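Side-chain contacts in hemoglobin subunit alpha (Isurus oxyrinchus, PDB 3MKB), which probably carries oxygen as the alpha subunit of a shark hemoglobin, binding a heme within a globin fold and joining beta subunits in a four-chain assembly: residues Glu27-Ala30 / Arg31-Ala34; Lys61-Arg64 / Ala65-Ala69; Glu103-Leu106 / Val107-Thr111. One frame throughout, in Å; residues are numbered along the deposited sequence.

Contact 1: residues Glu27-Ala30 / Arg31-Ala34; sequences EALA and RLFA
Glu27 and Arg31 run side by side, one helical turn apart, and join in a salt bridge between Glu27 OE2 and Arg31 NH2 at 2.6 Å. The bond is fairly straight (158° at the hydrogen) and lies close to the guanidinium plane, but it comes to OE2 from the anti side and well out of the carboxylate plane, with the two flat groups turned 57° apart. Extended chains on both residues make this possible: Glu27 CG stands anti to its own backbone N (chi1 173°), and Arg31 is stretched from CG to NE. Each end has further partners. Glu27 OE1 is hydrogen-bonded to His112 NE2, while Arg31 NH2 also donates to Phe112 O of the beta subunit. Thr111 OG1 bonds weakly to Glu27 OE2, and Arg31 NE to Thr108 OG1, also weakly. Along the helix the backbone is satisfied in alpha-helical fashion, as in Arg31 N to Glu27 O, 2.9 Å. Leu29 O lies over one face of the Phe33 ring, toward its rim, and accepts from Phe33 N (3.0 Å). Helix 21-35 thus has Leu29 on helix 53-70, Ala28 against helix 97-112, and Ala30 and Ala34 on Pro114 of the beta subunit.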
loop_
_atom_site.group_PDB
_atom_site.type_symbol
_atom_site.label_atom_id
_atom_site.label_comp_id
_atom_site.label_asym_id
_atom_site.label_seq_id
_atom_site.Cartn_x
_atom_site.Cartn_y
_atom_site.Cartn_z
ATOM N N GLU A 27 -8.463 -19.901 8.798
ATOM C CA GLU A 27 -7.083 -19.648 9.221
ATOM C C GLU A 27 -6.552 -18.387 8.535
ATOM O O GLU A 27 -5.902 -17.546 9.152
ATOM C CB GLU A 27 -6.191 -20.868 8.908
ATOM C CG GLU A 27 -4.716 -20.579 9.178
ATOM C CD GLU A 27 -3.839 -21.813 9.123
ATOM O OE1 GLU A 27 -4.358 -22.960 9.217
ATOM O OE2 GLU A 27 -2.621 -21.632 8.950
ATOM N N ALA A 28 -6.858 -18.213 7.245
ATOM C CA ALA A 28 -6.347 -17.072 6.529
ATOM C C ALA A 28 -6.990 -15.814 7.117
ATOM O O ALA A 28 -6.280 -14.807 7.333
ATOM C CB ALA A 28 -6.608 -17.182 5.007
ATOM N N LEU A 29 -8.299 -15.861 7.399
ATOM C CA LEU A 29 -8.973 -14.659 7.948
ATOM C C LEU A 29 -8.432 -14.394 9.379
ATOM O O LEU A 29 -8.267 -13.231 9.770
ATOM C CB LEU A 29 -10.508 -14.828 7.959
ATOM C CG LEU A 29 -11.276 -14.721 6.621
ATOM C CD1 LEU A 29 -12.657 -15.433 6.803
ATOM C CD2 LEU A 29 -11.405 -13.221 6.126
ATOM N N ALA A 30 -8.170 -15.447 10.145
ATOM C CA ALA A 30 -7.584 -15.272 11.503
ATOM C C ALA A 30 -6.193 -14.570 11.427
ATOM O O ALA A 30 -5.872 -13.673 12.221
ATOM C CB ALA A 30 -7.491 -16.624 12.246
ATOM N N ARG A 31 -5.385 -14.978 10.453
ATOM C CA ARG A 31 -4.146 -14.243 10.111
ATOM C C ARG A 31 -4.388 -12.788 9.771
ATOM O O ARG A 31 -3.724 -11.944 10.357
ATOM C CB ARG A 31 -3.351 -14.944 8.996
ATOM C CG ARG A 31 -2.927 -16.383 9.331
ATOM C CD ARG A 31 -1.915 -16.955 8.265
ATOM N NE ARG A 31 -1.682 -18.335 8.642
ATOM C CZ ARG A 31 -0.916 -18.728 9.654
ATOM N NH1 ARG A 31 -0.200 -17.860 10.334
ATOM N NH2 ARG A 31 -0.834 -20.012 9.952
ATOM N N LEU A 32 -5.313 -12.480 8.871
ATOM C CA LEU A 32 -5.692 -11.106 8.587
ATOM C C LEU A 32 -5.962 -10.276 9.853
ATOM O O LEU A 32 -5.410 -9.229 10.032
ATOM C CB LEU A 32 -6.897 -11.058 7.660
ATOM C CG LEU A 32 -7.349 -9.702 7.129
ATOM C CD1 LEU A 32 -6.308 -8.982 6.354
ATOM C CD2 LEU A 32 -8.653 -9.799 6.346
ATOM N N PHE A 33 -6.829 -10.791 10.706
ATOM C CA PHE A 33 -7.306 -10.059 11.889
ATOM C C PHE A 33 -6.179 -9.858 12.895
ATOM O O PHE A 33 -6.110 -8.800 13.559
ATOM C CB PHE A 33 -8.506 -10.772 12.552
ATOM C CG PHE A 33 -9.728 -10.900 11.653
ATOM C CD1 PHE A 33 -10.105 -9.854 10.808
ATOM C CD2 PHE A 33 -10.511 -12.061 11.683
ATOM C CE1 PHE A 33 -11.239 -9.942 9.973
ATOM C CE2 PHE A 33 -11.639 -12.180 10.819
ATOM C CZ PHE A 33 -12.010 -11.097 10.004
ATOM N N ALA A 34 -5.315 -10.850 13.015
ATOM C CA ALA A 34 -4.149 -10.782 13.908
ATOM C C ALA A 34 -3.068 -9.791 13.389
ATOM O O ALA A 34 -2.546 -8.959 14.132
ATOM C CB ALA A 34 -3.529 -12.266 14.113
#

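Contact 2: residues Lys61-Arg64 / Ala65-Ala69. With HEM (protoporphyrin IX containing Fe), chain E.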
loop_
_atom_site.group_PDB
_atom_site.type_symbol
_atom_site.label_atom_id
_atom_site.label_comp_id
_atom_site.label_asym_id
_atom_site.label_seq_id
_atom_site.Cartn_x
_atom_site.Cartn_y
_atom_site.Cartn_z
ATOM N N LYS A 61 -16.485 -19.559 2.291
ATOM C CA LYS A 61 -16.972 -18.758 1.152
ATOM C C LYS A 61 -15.817 -18.118 0.404
ATOM O O LYS A 61 -15.782 -18.174 -0.825
ATOM C CB LYS A 61 -17.948 -17.695 1.625
ATOM C CG LYS A 61 -19.247 -18.315 2.179
ATOM C CD LYS A 61 -20.193 -17.277 2.832
ATOM C CE LYS A 61 -21.482 -17.977 3.303
ATOM N NZ LYS A 61 -22.226 -16.999 4.115
ATOM N N VAL A 62 -14.877 -17.479 1.126
ATOM C CA VAL A 62 -13.656 -16.999 0.470
ATOM C C VAL A 62 -12.933 -18.085 -0.374
ATOM O O VAL A 62 -12.696 -17.902 -1.591
ATOM C CB VAL A 62 -12.649 -16.343 1.505
ATOM C CG1 VAL A 62 -11.325 -16.001 0.824
ATOM C CG2 VAL A 62 -13.267 -15.066 2.067
ATOM N N ILE A 63 -12.621 -19.216 0.256
ATOM C CA ILE A 63 -11.793 -20.215 -0.365
ATOM C C ILE A 63 -12.608 -20.917 -1.453
ATOM O O ILE A 63 -12.054 -21.166 -2.550
ATOM C CB ILE A 63 -11.171 -21.216 0.655
ATOM C CG1 ILE A 63 -10.199 -20.497 1.594
ATOM C CG2 ILE A 63 -10.487 -22.382 -0.081
ATOM C CD1 ILE A 63 -8.965 -19.861 0.959
ATOM N N ARG A 64 -13.907 -21.162 -1.203
ATOM C CA ARG A 64 -14.728 -21.764 -2.299
ATOM C C ARG A 64 -14.667 -20.911 -3.536
ATOM O O ARG A 64 -14.556 -21.470 -4.659
ATOM C CB ARG A 64 -16.168 -22.060 -1.907
ATOM C CG ARG A 64 -16.316 -23.403 -1.147
ATOM C CD ARG A 64 -17.758 -23.505 -0.541
ATOM N NE ARG A 64 -17.710 -24.238 0.721
ATOM C CZ ARG A 64 -17.950 -23.701 1.917
ATOM N NH1 ARG A 64 -17.861 -24.476 3.008
ATOM N NH2 ARG A 64 -18.320 -22.412 2.020
ATOM N N ALA A 65 -14.736 -19.580 -3.345
ATOM C CA ALA A 65 -14.667 -18.620 -4.434
ATOM C C ALA A 65 -13.293 -18.570 -5.125
ATOM O O ALA A 65 -13.175 -18.411 -6.367
ATOM C CB ALA A 65 -15.100 -17.200 -3.949
ATOM N N VAL A 66 -12.225 -18.663 -4.336
ATOM C CA VAL A 66 -10.917 -18.752 -4.934
ATOM C C VAL A 66 -10.817 -20.003 -5.792
ATOM O O VAL A 66 -10.270 -19.934 -6.903
ATOM C CB VAL A 66 -9.742 -18.699 -3.887
ATOM C CG1 VAL A 66 -8.408 -18.998 -4.586
ATOM C CG2 VAL A 66 -9.702 -17.316 -3.292
ATOM N N VAL A 67 -11.372 -21.103 -5.321
ATOM C CA VAL A 67 -11.380 -22.335 -6.077
ATOM C C VAL A 67 -12.075 -22.163 -7.412
ATOM O O VAL A 67 -11.549 -22.520 -8.449
ATOM C CB VAL A 67 -11.947 -23.486 -5.261
ATOM C CG1 VAL A 67 -12.264 -24.728 -6.128
ATOM C CG2 VAL A 67 -11.009 -23.840 -4.135
ATOM N N SER A 68 -13.263 -21.592 -7.376
ATOM C CA SER A 68 -13.965 -21.229 -8.614
ATOM C C SER A 68 -13.253 -20.289 -9.562
ATOM O O SER A 68 -13.269 -20.523 -10.787
ATOM C CB SER A 68 -15.374 -20.749 -8.351
ATOM O OG SER A 68 -16.123 -21.883 -7.985
ATOM N N ALA A 69 -12.639 -19.219 -9.029
ATOM C CA ALA A 69 -11.771 -18.395 -9.833
ATOM C C ALA A 69 -10.695 -19.241 -10.559
ATOM O O ALA A 69 -10.406 -19.016 -11.752
ATOM C CB ALA A 69 -11.144 -17.251 -9.018
HETATM C CHA HEM E . -19.299 -12.020 2.346
HETATM C CHB HEM E . -16.139 -13.804 -0.828
HETATM C CHC HEM E . -12.609 -10.863 0.860
HETATM C CHD HEM E . -15.848 -8.774 3.741
HETATM C C1A HEM E . -18.781 -12.759 1.306
HETATM C C2A HEM E . -19.466 -13.742 0.505
HETATM C C3A HEM E . -18.610 -14.240 -0.413
HETATM C C4A HEM E . -17.323 -13.597 -0.161
HETATM C CMA HEM E . -18.864 -15.315 -1.536
HETATM C CAA HEM E . -20.980 -13.967 0.665
HETATM C CBA HEM E . -21.456 -12.931 -0.407
HETATM C CGA HEM E . -22.885 -13.138 -0.804
HETATM O O1A HEM E . -23.642 -13.715 0.044
HETATM O O2A HEM E . -23.280 -12.733 -1.940
HETATM C C1B HEM E . -14.934 -13.146 -0.652
HETATM C C2B HEM E . -13.756 -13.333 -1.471
HETATM C C3B HEM E . -12.779 -12.548 -0.987
HETATM C C4B HEM E . -13.307 -11.803 0.127
HETATM C CMB HEM E . -13.591 -14.293 -2.682
HETATM C CAB HEM E . -11.340 -12.367 -1.533
HETATM C CBB HEM E . -10.656 -13.248 -2.285
HETATM C C1C HEM E . -13.140 -10.015 1.814
HETATM C C2C HEM E . -12.411 -9.005 2.585
HETATM C C3C HEM E . -13.298 -8.418 3.427
HETATM C C4C HEM E . -14.612 -9.046 3.191
HETATM C CMC HEM E . -10.879 -8.789 2.415
HETATM C CAC HEM E . -12.948 -7.291 4.436
HETATM C CBC HEM E . -11.715 -7.243 5.020
HETATM C C1D HEM E . -17.025 -9.517 3.652
HETATM C C2D HEM E . -18.128 -9.327 4.555
HETATM C C3D HEM E . -19.190 -10.336 4.225
HETATM C C4D HEM E . -18.655 -11.010 3.049
HETATM C CMD HEM E . -18.205 -8.328 5.744
HETATM C CAD HEM E . -20.555 -10.466 4.994
HETATM C CBD HEM E . -20.627 -11.619 6.043
HETATM C CGD HEM E . -19.898 -11.411 7.392
HETATM O O1D HEM E . -20.042 -10.341 8.080
HETATM O O2D HEM E . -19.146 -12.326 7.834
HETATM N NA HEM E . -17.498 -12.716 0.875
HETATM N NB HEM E . -14.627 -12.180 0.337
HETATM N NC HEM E . -14.442 -9.967 2.218
HETATM N ND HEM E . -17.360 -10.537 2.753
HETATM FE FE HEM E . -15.968 -11.376 1.526
#
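This is a local contact within one helix, 53-70, where residues 61-64 form the turn before residues 65-69 beside the heme. The backbone supplies its regular bonds: Ala65 N donates to Lys61 O, Val66 N to Val62 O at 2.9 Å, Val67 N to Ile63 O and Ser68 N to Arg64 O. Between side chains the touch is slight, Ile63 CG2 meeting Val67 CG2 at 4.3 Å. Val66 and Val67 lean instead on the carbonyls of the preceding turn. In Val67 the CG2 branch lies beside the backbone N, with CG1 anti to it (chi1 167°), and this brings CG2 to 3.3 Å from Ile63 O; Val66 CG2 approaches Val62 O in the same way.

In the globin fold this segment belongs to the distal E helix, whose inner side lies against the porphyrin. Val62 sets its CG2 methyl over the face of the macrocycle, 3.6 Å from the heme atom NB, and one turn later Ala65 CB comes level with the porphyrin plane at its edge, 3.5 Å from the heme methyl CMB. Both residues belong to the heme pocket. Lys61, extended beyond CG, passes above the outer edge of the neighbouring pyrrole A, on the same side as Val62 CG2, with CD 4.0 Å from the heme atom CAA at the root of a propionate. Elsewhere the helix packs within the protein: Ile63 and Val67 pack on Leu17 of helix 4-19, and Val66 packs on Leu127, Leu128 and Ile131 of helix 118-135. Arg64, more exposed, makes a long, weak ion pair with Glu22.

Contact 3: residues Glu103-Leu106 / Val107-Thr111; sequences ECIL and VTLAT
Helix 97-112, the G helix of the globin fold, contains this contact near its C-terminal end, and Thr108 shows a familiar helix feature, a threonine hydroxyl bonded to the carbonyl one turn earlier. Thr108 OG1 donates to Cys104 O at 2.9 Å, and Thr108 N reaches the same oxygen at 3.1 Å, the two donors arriving from opposite faces of the carbonyl plane. The hydroxyl is placed there by a chi1 of -60°, which sets OG1 beside the backbone N and leaves CG2 anti to it. Thr111 OG1 does likewise three residues back, donating to Thr108 O at 2.9 Å. On the apolar side Ile105 and Leu109 point the same way, Ile105 CG2 resting 4.2 Å from Leu109 CD1. Val107 tucks CG2 against Glu103 O at 3.3 Å, beside the backbone bond from Val107 N to that oxygen. Leu106 packs on Val124 of helix 118-135, and Val107 meets Phe117 of the beta subunit. Because it donates to Cys104 O, the Thr108 hydroxyl has its proton engaged in this buried region, and that carbonyl is gripped twice, so the polar group finds its acceptor within its own helix.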
loop_
_atom_site.group_PDB
_atom_site.type_symbol
_atom_site.label_atom_id
_atom_site.label_comp_id
_atom_site.label_asym_id
_atom_site.label_seq_id
_atom_site.Cartn_x
_atom_site.Cartn_y
_atom_site.Cartn_z
ATOM N N GLU A 103 -2.076 -12.218 1.006
ATOM C CA GLU A 103 -0.849 -12.631 1.643
ATOM C C GLU A 103 -1.083 -13.595 2.817
ATOM O O GLU A 103 -0.312 -14.547 3.029
ATOM C CB GLU A 103 -0.080 -11.391 2.096
ATOM C CG GLU A 103 1.358 -11.739 2.600
ATOM C CD GLU A 103 2.299 -12.285 1.497
ATOM O OE1 GLU A 103 3.297 -12.955 1.833
ATOM O OE2 GLU A 103 2.063 -11.993 0.308
ATOM N N CYS A 104 -2.159 -13.359 3.559
ATOM C CA CYS A 104 -2.617 -14.272 4.596
ATOM C C CYS A 104 -3.042 -15.651 4.031
ATOM O O CYS A 104 -2.791 -16.624 4.667
ATOM C CB CYS A 104 -3.788 -13.665 5.412
ATOM S SG CYS A 104 -3.191 -12.320 6.390
ATOM N N ILE A 105 -3.624 -15.708 2.831
ATOM C CA ILE A 105 -3.899 -17.003 2.214
ATOM C C ILE A 105 -2.595 -17.694 1.849
ATOM O O ILE A 105 -2.440 -18.913 2.058
ATOM C CB ILE A 105 -4.804 -16.865 0.911
ATOM C CG1 ILE A 105 -6.242 -16.489 1.296
ATOM C CG2 ILE A 105 -4.878 -18.242 0.182
ATOM C CD1 ILE A 105 -7.146 -16.074 0.121
ATOM N N LEU A 106 -1.641 -16.930 1.323
ATOM C CA LEU A 106 -0.366 -17.517 0.890
ATOM C C LEU A 106 0.358 -18.064 2.114
ATOM O O LEU A 106 0.910 -19.159 2.069
ATOM C CB LEU A 106 0.505 -16.480 0.216
ATOM C CG LEU A 106 -0.034 -16.028 -1.172
ATOM C CD1 LEU A 106 0.876 -14.915 -1.636
ATOM C CD2 LEU A 106 -0.050 -17.209 -2.192
ATOM N N VAL A 107 0.419 -17.267 3.184
ATOM C CA VAL A 107 1.050 -17.771 4.422
ATOM C C VAL A 107 0.405 -19.044 4.992
ATOM O O VAL A 107 1.082 -19.958 5.454
ATOM C CB VAL A 107 1.157 -16.667 5.476
ATOM C CG1 VAL A 107 1.495 -17.297 6.904
ATOM C CG2 VAL A 107 2.124 -15.601 4.968
ATOM N N THR A 108 -0.915 -19.111 4.981
ATOM C CA THR A 108 -1.642 -20.328 5.337
ATOM C C THR A 108 -1.176 -21.501 4.489
ATOM O O THR A 108 -1.006 -22.620 5.006
ATOM C CB THR A 108 -3.192 -20.138 5.178
ATOM O OG1 THR A 108 -3.634 -19.083 6.030
ATOM C CG2 THR A 108 -4.004 -21.431 5.412
ATOM N N LEU A 109 -1.000 -21.315 3.169
ATOM C CA LEU A 109 -0.617 -22.500 2.348
ATOM C C LEU A 109 0.790 -22.943 2.722
ATOM O O LEU A 109 1.091 -24.156 2.780
ATOM C CB LEU A 109 -0.684 -22.167 0.848
ATOM C CG LEU A 109 -2.112 -21.776 0.377
ATOM C CD1 LEU A 109 -2.055 -21.056 -1.055
ATOM C CD2 LEU A 109 -2.989 -23.028 0.327
ATOM N N ALA A 110 1.645 -21.945 2.998
ATOM C CA ALA A 110 3.023 -22.208 3.341
ATOM C C ALA A 110 3.077 -23.012 4.610
ATOM O O ALA A 110 4.001 -23.802 4.791
ATOM C CB ALA A 110 3.796 -20.881 3.533
ATOM N N THR A 111 2.127 -22.817 5.525
ATOM C CA THR A 111 2.215 -23.559 6.791
ATOM C C THR A 111 1.711 -24.970 6.599
ATOM O O THR A 111 1.993 -25.838 7.402
ATOM C CB THR A 111 1.377 -22.952 7.920
ATOM O OG1 THR A 111 -0.013 -23.166 7.655
ATOM C CG2 THR A 111 1.717 -21.433 8.155
#

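In the fold
All three contacts follow the same i to i+4 pattern, yet their side chains differ with their surroundings. Contacts 1 and 3 are buried, their centres 10 Å apart, and both face the beta subunit; they touch directly, Cys104 SG lying 3.3 Å from Leu32 N. Charge marks contact 1 and hydroxyls mark contact 3, the polar groups gathering where helices 21-35 and 97-112 meet. Contact 2 is only partly buried and touches no other protein chain; its side-chain touches are apolar, with the heme against Val62 and Ala65 and the charged Arg64 on the exposed side. It joins contact 3 through aliphatic packing, Val62 CG1 to Ile105 CD1 at 4.2 Å, but does not touch contact 1.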